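Local coordinates for intimin (Escherichia coli, PDB 6TPL), which is an outer-membrane adhesin whose extracellular passenger, including these two bacterial Ig-like domains, probably serves attachment of the bacterium to host cells, at residues A[22-27]-A[96-101]; A[41-46]-A[55-60]; A[123-128]-A[163-168]; A[146-151]-A[168-173]. One frame throughout, in Å; residues are numbered along the deposited sequence.

Contact 1. Residues A[22-27]-A[96-101]. With MG (magnesium ion), chain E.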
# COMPACT_ATOMS: atom_id res chain seq x y z
N GLU A 22 -8.54 16.34 -0.35
CA GLU A 22 -7.69 15.79 0.69
C GLU A 22 -6.41 15.24 0.07
O GLU A 22 -6.45 14.56 -0.96
CB GLU A 22 -8.41 14.68 1.47
CG GLU A 22 -7.57 14.14 2.62
CD GLU A 22 -8.32 13.15 3.49
OE1 GLU A 22 -7.79 12.78 4.56
OE2 GLU A 22 -9.44 12.76 3.11
N ALA A 23 -5.28 15.53 0.70
CA ALA A 23 -3.97 15.16 0.17
C ALA A 23 -3.36 14.04 0.99
O ALA A 23 -3.47 14.03 2.22
CB ALA A 23 -3.03 16.37 0.14
N ILE A 24 -2.73 13.10 0.30
CA ILE A 24 -1.81 12.14 0.91
C ILE A 24 -0.39 12.61 0.61
O ILE A 24 -0.03 12.81 -0.55
CB ILE A 24 -2.04 10.72 0.38
CG1 ILE A 24 -3.47 10.26 0.69
CG2 ILE A 24 -1.05 9.75 1.00
CD1 ILE A 24 -3.78 8.85 0.21
N THR A 25 0.42 12.80 1.66
CA THR A 25 1.76 13.34 1.50
C THR A 25 2.79 12.22 1.64
O THR A 25 2.82 11.53 2.66
CB THR A 25 2.02 14.45 2.52
OG1 THR A 25 1.11 15.53 2.31
CG2 THR A 25 3.45 14.97 2.39
N TYR A 26 3.62 12.06 0.62
CA TYR A 26 4.68 11.06 0.60
C TYR A 26 6.02 11.69 0.94
O TYR A 26 6.28 12.84 0.60
CB TYR A 26 4.80 10.40 -0.79
CG TYR A 26 3.62 9.55 -1.21
CD1 TYR A 26 2.45 10.13 -1.68
CD2 TYR A 26 3.69 8.17 -1.16
CE1 TYR A 26 1.38 9.36 -2.07
CE2 TYR A 26 2.62 7.39 -1.55
CZ TYR A 26 1.47 7.99 -2.01
OH TYR A 26 0.39 7.21 -2.40
N THR A 27 6.88 10.92 1.61
CA THR A 27 8.25 11.35 1.89
C THR A 27 9.20 10.29 1.36
O THR A 27 9.13 9.12 1.76
CB THR A 27 8.48 11.57 3.39
OG1 THR A 27 7.60 12.59 3.88
CG2 THR A 27 9.94 11.98 3.64
N VAL A 96 -2.15 3.16 -1.66
CA VAL A 96 -3.09 3.91 -0.84
C VAL A 96 -4.45 3.84 -1.53
O VAL A 96 -4.56 3.45 -2.69
CB VAL A 96 -2.67 5.38 -0.61
CG1 VAL A 96 -1.29 5.43 0.03
CG2 VAL A 96 -2.70 6.16 -1.92
N ILE A 97 -5.50 4.23 -0.80
CA ILE A 97 -6.86 4.14 -1.30
C ILE A 97 -7.56 5.48 -1.12
O ILE A 97 -7.44 6.12 -0.07
CB ILE A 97 -7.67 3.04 -0.58
CG1 ILE A 97 -7.10 1.65 -0.89
CG2 ILE A 97 -9.14 3.12 -0.96
CD1 ILE A 97 -7.68 0.55 -0.02
N PHE A 98 -8.31 5.89 -2.14
CA PHE A 98 -9.23 7.01 -2.06
C PHE A 98 -10.65 6.45 -2.01
O PHE A 98 -11.01 5.57 -2.79
CB PHE A 98 -9.05 7.95 -3.24
CG PHE A 98 -7.72 8.64 -3.24
CD1 PHE A 98 -7.56 9.85 -2.60
CD2 PHE A 98 -6.63 8.07 -3.87
CE1 PHE A 98 -6.34 10.49 -2.59
CE2 PHE A 98 -5.40 8.71 -3.87
CZ PHE A 98 -5.26 9.92 -3.23
N VAL A 99 -11.44 6.95 -1.07
CA VAL A 99 -12.74 6.35 -0.78
C VAL A 99 -13.84 7.39 -0.96
O VAL A 99 -13.62 8.60 -0.84
CB VAL A 99 -12.80 5.76 0.65
CG1 VAL A 99 -11.86 4.58 0.79
CG2 VAL A 99 -12.48 6.85 1.67
N ASP A 100 -15.03 6.88 -1.26
CA ASP A 100 -16.27 7.64 -1.11
C ASP A 100 -16.65 7.61 0.37
O ASP A 100 -17.01 6.56 0.90
CB ASP A 100 -17.37 7.03 -1.97
CG ASP A 100 -18.69 7.78 -1.87
OD1 ASP A 100 -18.89 8.50 -0.86
OD2 ASP A 100 -19.52 7.66 -2.78
N GLN A 101 -16.55 8.77 1.03
CA GLN A 101 -16.76 8.82 2.47
C GLN A 101 -18.17 8.39 2.86
O GLN A 101 -18.39 8.03 4.03
CB GLN A 101 -16.49 10.23 2.99
CG GLN A 101 -17.43 11.27 2.42
CD GLN A 101 -17.02 12.69 2.75
OE1 GLN A 101 -16.82 13.52 1.86
NE2 GLN A 101 -16.90 12.98 4.04
MG MG E . -7.73 11.87 6.30
O HOH W 1 -8.97 11.05 8.19
O HOH W 2 -6.99 9.65 5.73
O HOH W 3 -6.07 11.90 8.27
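Ile-24 and Val-96 face each other across the core of a bacterial Ig-like β sandwich, on strands 24-27 and 96-99 of its two opposing sheets, whose short axes run nearly antiparallel (169°) at a closest approach of 10.3 Å. No backbone hydrogen bond spans this gap, so the segments meet almost wholly through side chains. The central pair reaches tip to tip, with Ile-24 CD1 lying 3.6 Å from Val-96 CG2. Ile-24 turns CG1 anti to its own carbonyl carbon (chi1 -60°) and continues extended, which carries the terminal methyl over to the other sheet. There it also meets Phe-98, whose CZ is 3.9 Å from Ile-24 CD1.

Tyr-26 meets the same valine end-on: its OH stands 3.3 Å from Val-96 CG2 and 3.4 Å from Val-96 CG1, at the fork of the two methyls. Beyond the segments, Phe-9 meets the Tyr-26 ring, while Ala-16 and Leu-70 pack on Phe-98.

At the loop end, Glu-22 contributes to this apolar layer through little more than its backbone O, near the rim of Phe-98. Its extended side chain leads to a magnesium ion that also carries three waters. Glu-22 OE2 accepts a hydrogen bond from Lys-17 N, and OE1, besides bonding with Lys-13 NZ, binds the magnesium at 2.0 Å.

Contact 2. Residues A[41-46]-A[55-60]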
# COMPACT_ATOMS: atom_id res chain seq x y z
N PRO A 41 17.66 15.20 -6.93
CA PRO A 41 16.30 15.15 -7.51
C PRO A 41 15.69 13.76 -7.38
O PRO A 41 16.31 12.76 -7.75
CB PRO A 41 16.52 15.54 -8.98
CG PRO A 41 17.97 15.22 -9.25
CD PRO A 41 18.70 15.41 -7.95
N VAL A 42 14.48 13.71 -6.84
CA VAL A 42 13.70 12.48 -6.71
C VAL A 42 12.53 12.57 -7.68
O VAL A 42 11.78 13.55 -7.65
CB VAL A 42 13.20 12.27 -5.27
CG1 VAL A 42 12.38 10.99 -5.19
CG2 VAL A 42 14.37 12.22 -4.29
N SER A 43 12.39 11.56 -8.54
CA SER A 43 11.32 11.52 -9.52
C SER A 43 10.14 10.71 -8.98
O SER A 43 10.33 9.59 -8.49
CB SER A 43 11.80 10.90 -10.84
OG SER A 43 12.83 11.69 -11.44
N PHE A 44 8.95 11.27 -9.07
CA PHE A 44 7.73 10.64 -8.58
C PHE A 44 6.82 10.27 -9.74
O PHE A 44 6.66 11.05 -10.69
CB PHE A 44 6.99 11.55 -7.61
CG PHE A 44 7.83 12.06 -6.48
CD1 PHE A 44 8.17 13.40 -6.39
CD2 PHE A 44 8.29 11.19 -5.50
CE1 PHE A 44 8.94 13.87 -5.34
CE2 PHE A 44 9.06 11.65 -4.45
CZ PHE A 44 9.39 12.99 -4.37
N ASN A 45 6.21 9.09 -9.66
CA ASN A 45 5.35 8.60 -10.73
C ASN A 45 4.17 7.84 -10.16
O ASN A 45 4.30 7.12 -9.17
CB ASN A 45 6.11 7.67 -11.70
CG ASN A 45 7.07 8.42 -12.60
OD1 ASN A 45 8.27 8.43 -12.37
ND2 ASN A 45 6.53 9.03 -13.65
N ILE A 46 3.02 7.99 -10.81
CA ILE A 46 1.85 7.17 -10.52
C ILE A 46 1.99 5.88 -11.32
O ILE A 46 1.83 5.87 -12.55
CB ILE A 46 0.54 7.89 -10.86
CG1 ILE A 46 0.38 9.13 -9.99
CG2 ILE A 46 -0.64 6.96 -10.67
CD1 ILE A 46 -0.81 10.00 -10.33
N ALA A 55 3.79 17.18 -7.95
CA ALA A 55 5.05 17.39 -8.63
C ALA A 55 5.56 16.07 -9.16
O ALA A 55 5.22 15.00 -8.65
CB ALA A 55 6.10 18.01 -7.69
N ASN A 56 6.38 16.14 -10.21
CA ASN A 56 6.97 14.97 -10.82
C ASN A 56 8.44 14.78 -10.45
O ASN A 56 8.99 13.71 -10.70
CB ASN A 56 6.84 15.07 -12.35
CG ASN A 56 5.47 15.56 -12.78
OD1 ASN A 56 4.45 14.97 -12.42
ND2 ASN A 56 5.44 16.65 -13.54
N SER A 57 9.06 15.79 -9.84
CA SER A 57 10.45 15.69 -9.44
C SER A 57 10.75 16.79 -8.43
O SER A 57 10.49 17.96 -8.70
CB SER A 57 11.38 15.82 -10.65
OG SER A 57 12.73 15.98 -10.25
N ALA A 58 11.29 16.39 -7.28
CA ALA A 58 11.62 17.32 -6.21
C ALA A 58 12.97 16.93 -5.61
O ALA A 58 13.32 15.75 -5.55
CB ALA A 58 10.54 17.33 -5.13
N ASN A 59 13.71 17.94 -5.17
CA ASN A 59 15.02 17.72 -4.60
C ASN A 59 14.91 17.49 -3.10
O ASN A 59 14.06 18.09 -2.43
CB ASN A 59 15.94 18.91 -4.88
CG ASN A 59 16.08 19.18 -6.36
OD1 ASN A 59 16.62 18.37 -7.11
ND2 ASN A 59 15.60 20.34 -6.79
N THR A 60 15.75 16.60 -2.58
CA THR A 60 15.82 16.39 -1.15
C THR A 60 16.32 17.65 -0.45
O THR A 60 17.06 18.45 -1.03
CB THR A 60 16.74 15.21 -0.83
OG1 THR A 60 18.07 15.50 -1.28
CG2 THR A 60 16.24 13.94 -1.51
O HOH W 4 4.93 11.76 -12.75
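Val-42 and Ala-58 pair where strand 57-59, an outermost strand of its sheet, runs antiparallel along strand 41-46 at the margin of the N-terminal Ig-like β sandwich. Backbone hydrogen bonds set the register. Val-42 N donates to Ala-58 O at 2.7 Å, and Ala-58 N returns a bond to Val-42 O at 2.9 Å, closing the hydrogen-bonded pair. A third bond, Phe-44 N to Asn-56 O (2.9 Å), has its acceptor just ahead of strand 57-59, and the donor stands 52° out of the plane of that carbonyl. CA-H...O contacts fill in between: Ser-57 CA approaches Val-42 O at 3.1 Å, and Ser-43 CA approaches Asn-56 O.

Apolar packing gathers on the face of Val-42 and Ala-58. Ala-58 CB lies in the plane of the Phe-44 ring, at its edge, 3.8 Å from CE1, while Val-42 O sits over one ring face toward the rim. Val-42 CG2 meets Thr-60 CG2 at 3.8 Å, the two side chains crossing at about a right angle. Thr-60 OG1 bonds to Gln-37 O and Val-40 N, and Val-30 and Ala-66 of the facing sheet pack against both Val-42 and Thr-60.

Polar groups hold the other face, with Ser-43 beside Ser-57. Asn-59 OD1 lies 3.3 Å from Pro-41 N, but no hydrogen bond forms because the proline nitrogen carries no proton. Past the last backbone bond, one water donates to both Phe-44 O, at 2.8 Å, and Asn-56 OD1.

Contact 3. Residues A[123-128]-A[163-168]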
# COMPACT_ATOMS: atom_id res chain seq x y z
N ALA A 123 2.54 -18.72 8.38
CA ALA A 123 1.39 -17.95 7.93
C ALA A 123 1.71 -16.47 7.80
O ALA A 123 2.42 -15.89 8.63
CB ALA A 123 0.21 -18.14 8.89
N ILE A 124 1.19 -15.86 6.73
CA ILE A 124 1.21 -14.41 6.55
C ILE A 124 -0.17 -13.87 6.89
O ILE A 124 -1.18 -14.39 6.41
CB ILE A 124 1.62 -14.04 5.11
CG1 ILE A 124 3.10 -14.36 4.90
CG2 ILE A 124 1.35 -12.56 4.86
CD1 ILE A 124 3.57 -14.27 3.48
N THR A 125 -0.21 -12.85 7.73
CA THR A 125 -1.46 -12.30 8.24
C THR A 125 -1.79 -11.02 7.48
O THR A 125 -0.96 -10.13 7.35
CB THR A 125 -1.37 -12.02 9.74
OG1 THR A 125 -1.00 -13.21 10.44
CG2 THR A 125 -2.71 -11.51 10.26
N TYR A 126 -3.02 -10.96 6.95
CA TYR A 126 -3.53 -9.80 6.24
C TYR A 126 -4.61 -9.15 7.09
O TYR A 126 -5.50 -9.84 7.59
CB TYR A 126 -4.11 -10.18 4.88
CG TYR A 126 -3.10 -10.71 3.90
CD1 TYR A 126 -2.69 -12.03 3.95
CD2 TYR A 126 -2.56 -9.89 2.93
CE1 TYR A 126 -1.77 -12.53 3.06
CE2 TYR A 126 -1.64 -10.37 2.03
CZ TYR A 126 -1.24 -11.69 2.10
OH TYR A 126 -0.32 -12.18 1.20
N THR A 127 -4.55 -7.82 7.22
CA THR A 127 -5.51 -7.07 8.01
C THR A 127 -6.09 -5.96 7.15
O THR A 127 -5.35 -5.11 6.64
CB THR A 127 -4.84 -6.50 9.27
OG1 THR A 127 -4.28 -7.57 10.05
CG2 THR A 127 -5.85 -5.74 10.12
N VAL A 128 -7.41 -5.98 6.99
CA VAL A 128 -8.14 -4.97 6.23
C VAL A 128 -8.94 -4.13 7.22
O VAL A 128 -9.41 -4.62 8.25
CB VAL A 128 -9.08 -5.62 5.20
CG1 VAL A 128 -10.12 -4.63 4.73
CG2 VAL A 128 -8.28 -6.17 4.03
N TYR A 163 -11.70 -3.78 11.69
CA TYR A 163 -10.68 -4.67 11.16
C TYR A 163 -11.22 -6.07 10.91
O TYR A 163 -11.99 -6.60 11.71
CB TYR A 163 -9.49 -4.76 12.11
CG TYR A 163 -8.71 -3.48 12.26
CD1 TYR A 163 -8.79 -2.75 13.43
CD2 TYR A 163 -7.91 -3.01 11.24
CE1 TYR A 163 -8.08 -1.57 13.59
CE2 TYR A 163 -7.20 -1.84 11.38
CZ TYR A 163 -7.28 -1.12 12.55
OH TYR A 163 -6.57 0.04 12.69
N ALA A 164 -10.78 -6.65 9.79
CA ALA A 164 -10.98 -8.06 9.46
C ALA A 164 -9.62 -8.63 9.11
O ALA A 164 -8.83 -7.97 8.42
CB ALA A 164 -11.95 -8.24 8.30
N LYS A 165 -9.33 -9.84 9.58
CA LYS A 165 -8.04 -10.45 9.29
C LYS A 165 -8.21 -11.90 8.87
O LYS A 165 -9.12 -12.60 9.31
CB LYS A 165 -7.10 -10.38 10.50
CG LYS A 165 -7.51 -11.20 11.72
CD LYS A 165 -6.41 -11.17 12.78
CE LYS A 165 -6.69 -12.12 13.93
NZ LYS A 165 -5.57 -12.14 14.91
N VAL A 166 -7.30 -12.34 8.00
CA VAL A 166 -7.16 -13.73 7.60
C VAL A 166 -5.67 -14.04 7.54
O VAL A 166 -4.83 -13.13 7.45
CB VAL A 166 -7.82 -14.04 6.24
CG1 VAL A 166 -9.33 -13.82 6.32
CG2 VAL A 166 -7.19 -13.20 5.12
N THR A 167 -5.35 -15.32 7.58
CA THR A 167 -3.98 -15.78 7.41
C THR A 167 -3.87 -16.59 6.12
O THR A 167 -4.86 -17.15 5.63
CB THR A 167 -3.49 -16.63 8.59
OG1 THR A 167 -4.37 -17.74 8.80
CG2 THR A 167 -3.41 -15.79 9.85
N LEU A 168 -2.65 -16.66 5.59
CA LEU A 168 -2.36 -17.35 4.34
C LEU A 168 -1.15 -18.24 4.54
O LEU A 168 -0.10 -17.78 5.01
CB LEU A 168 -2.09 -16.35 3.21
CG LEU A 168 -1.75 -16.93 1.83
CD1 LEU A 168 -3.01 -17.47 1.17
CD2 LEU A 168 -1.07 -15.88 0.96
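Tyr-126 and Val-166 form the middle one of three hydrogen-bonded pairs between strands 124-128 and 163-168. Tyr-126 N donates to Val-166 O at 2.9 Å, nearly along the C=O axis, and Val-166 N answers to Tyr-126 O at 3.1 Å. Val-128 with Ala-164 and Ile-124 with Leu-168 repeat the exchange, making six bonds in all; the most bent is Leu-168 N to Ile-124 O, with 140° at the hydrogen.

On the face of Tyr-126 and Leu-168, leucine CB sits at the edge of the tyrosine ring, 3.8 Å from CE1, and Leu-168 CD2 lies 3.8 Å from the phenol OH. This face looks into the second Ig-like β sandwich, where the opposing sheet supplies Val-178 to both side chains, Val-194 to Tyr-126 and Phe-196 to Leu-168.

The other face carries threonines. Thr-125 and Thr-167 lie side by side, with Thr-125 OG1 3.6 Å from Thr-167 CG2. Thr-127, its CG2 anti to the backbone N, brings that methyl to 3.6 Å from Tyr-163 CD2. Lys-165 packs chiefly through the root of its chain: its CB is 3.4 Å from Tyr-126 O, and the extended remainder leads away.

Farther out, Asp-112 OD2 accepts from Thr-125 N, Ser-152 OG from Thr-167 N and Asp-159 OD2 from Tyr-163 N. A magnesium ion lies about 4 Å from the Tyr-163 side chain.

Contact 4. Residues A[146-151]-A[168-173]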
# COMPACT_ATOMS: atom_id res chain seq x y z
N THR A 146 -7.05 -15.28 -3.16
CA THR A 146 -5.61 -15.39 -3.34
C THR A 146 -5.29 -16.10 -4.65
O THR A 146 -6.09 -16.87 -5.17
CB THR A 146 -4.95 -16.15 -2.17
OG1 THR A 146 -3.52 -16.08 -2.29
CG2 THR A 146 -5.39 -17.62 -2.17
N THR A 147 -4.09 -15.81 -5.17
CA THR A 147 -3.58 -16.49 -6.36
C THR A 147 -2.69 -17.68 -6.02
O THR A 147 -2.31 -18.43 -6.93
CB THR A 147 -2.77 -15.51 -7.22
OG1 THR A 147 -1.63 -15.03 -6.50
CG2 THR A 147 -3.63 -14.33 -7.64
N LEU A 148 -2.35 -17.86 -4.75
CA LEU A 148 -1.48 -18.95 -4.32
C LEU A 148 -1.71 -19.19 -2.84
O LEU A 148 -1.80 -18.25 -2.05
CB LEU A 148 -0.00 -18.62 -4.58
CG LEU A 148 1.00 -19.62 -4.00
CD1 LEU A 148 0.82 -20.99 -4.65
CD2 LEU A 148 2.43 -19.12 -4.15
N GLY A 149 -1.84 -20.45 -2.47
CA GLY A 149 -1.93 -20.81 -1.07
C GLY A 149 -3.36 -20.92 -0.58
O GLY A 149 -4.34 -20.84 -1.33
N LYS A 150 -3.46 -21.10 0.74
CA LYS A 150 -4.72 -21.40 1.41
C LYS A 150 -5.02 -20.30 2.42
O LYS A 150 -4.25 -20.09 3.36
CB LYS A 150 -4.64 -22.76 2.10
CG LYS A 150 -5.88 -23.17 2.88
CD LYS A 150 -5.66 -24.52 3.55
CE LYS A 150 -6.89 -25.00 4.29
NZ LYS A 150 -6.68 -26.35 4.89
N LEU A 151 -6.15 -19.63 2.23
CA LEU A 151 -6.60 -18.62 3.18
C LEU A 151 -7.34 -19.27 4.33
O LEU A 151 -8.04 -20.28 4.16
CB LEU A 151 -7.51 -17.61 2.48
CG LEU A 151 -6.91 -16.62 1.48
CD1 LEU A 151 -8.00 -16.04 0.60
CD2 LEU A 151 -6.18 -15.51 2.22
N LEU A 168 -2.65 -16.66 5.59
CA LEU A 168 -2.36 -17.35 4.34
C LEU A 168 -1.15 -18.24 4.54
O LEU A 168 -0.10 -17.78 5.01
CB LEU A 168 -2.09 -16.35 3.21
CG LEU A 168 -1.75 -16.93 1.83
CD1 LEU A 168 -3.01 -17.47 1.17
CD2 LEU A 168 -1.07 -15.88 0.96
N THR A 169 -1.30 -19.52 4.20
CA THR A 169 -0.19 -20.45 4.14
C THR A 169 -0.08 -21.02 2.73
O THR A 169 -0.98 -20.87 1.91
CB THR A 169 -0.35 -21.60 5.15
OG1 THR A 169 -1.57 -22.30 4.88
CG2 THR A 169 -0.37 -21.06 6.57
N SER A 170 1.03 -21.70 2.46
CA SER A 170 1.20 -22.36 1.17
C SER A 170 2.15 -23.53 1.32
O SER A 170 3.19 -23.43 1.97
CB SER A 170 1.73 -21.39 0.10
OG SER A 170 1.86 -22.04 -1.16
N THR A 171 1.78 -24.65 0.69
CA THR A 171 2.64 -25.82 0.61
C THR A 171 3.54 -25.80 -0.62
O THR A 171 4.36 -26.71 -0.78
CB THR A 171 1.82 -27.11 0.61
OG1 THR A 171 0.94 -27.13 -0.52
CG2 THR A 171 0.99 -27.22 1.88
N THR A 172 3.41 -24.81 -1.50
CA THR A 172 4.27 -24.69 -2.66
C THR A 172 4.82 -23.28 -2.76
O THR A 172 4.17 -22.32 -2.33
CB THR A 172 3.53 -25.04 -3.96
OG1 THR A 172 2.53 -24.04 -4.24
CG2 THR A 172 2.85 -26.40 -3.85
N PRO A 173 6.02 -23.11 -3.32
CA PRO A 173 6.63 -21.79 -3.40
C PRO A 173 6.05 -20.95 -4.53
O PRO A 173 5.48 -21.46 -5.50
CB PRO A 173 8.11 -22.10 -3.67
CG PRO A 173 8.06 -23.38 -4.47
CD PRO A 173 6.87 -24.16 -3.93
O HOH W 5 -4.13 -21.20 5.71
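Lys-150 and Thr-169 exchange the two backbone hydrogen bonds of this contact, Lys-150 N to Thr-169 O at 2.8 Å and Thr-169 N to Lys-150 O at 3.1 Å. Lys-150 O is gripped a second time by a water 2.6 Å away, which also bonds to Thr-169 OG1. The short strand 150-151 thus attaches antiparallel to the end of strand 163-169 in the second Ig-like domain.

A hydroxyl ties the turn leading into strand 150-151, and another the turn after strand 163-169. Thr-146 OG1 donates to Leu-148 O over 2.8 Å from above the carbonyl plane, and Ser-170 OG donates to Thr-172 O over 2.6 Å, on a lone pair. Ser-176 OG is a further partner of Leu-148 O.

Between these ties comes the packing. Leu-168 CD1 lies 3.5 Å from Leu-148 O and 3.9 Å from Leu-151 CD2, with Thr-146 crossing its tip. An alanine in place of Thr-146 would probably leave Leu-148 O dependent on Ser-176 OG, the turn freer to move and the tip of Leu-168 less well covered. Leu-148, with CG anti to the backbone N (chi1 172°), reaches the other turn, its CD1 3.5 Å from Thr-172 OG1.

At Gly-149 phi is positive (93°), where a side chain would press on Leu-148 O and a CB would hit Thr-169 O. Leu-168 and Leu-148 bury the most surface, and polar bonds frame them: beyond the single hydrogen-bonded pair the hydroxyls become donors to the turn carbonyls, while the water adds a second donor to Lys-150 O.

How the contacts relate
The four contacts fall into two Ig-like domains that follow one another along the chain: contacts 1 and 2 in the first, contacts 3 and 4 in the second. Contact 1 spans the sandwich, whereas contact 2 lies at the margin of one sheet, their centres about 18 Å apart. Contacts 3 and 4 are closer, about 13 Å between centres, and share Leu-168: the same strand pairs with 124-128 on one flank and 150-151 on the other. They also touch directly, Val-166 CG2 lying 3.9 Å from Leu-151 CD2. Contacts 1 and 3 belong to different domains, yet their nearest atoms are about 7 Å apart. Magnesium is bound at contact 1, and the Thr-169 side chain of contact 4 is about 8 Å from another such ion.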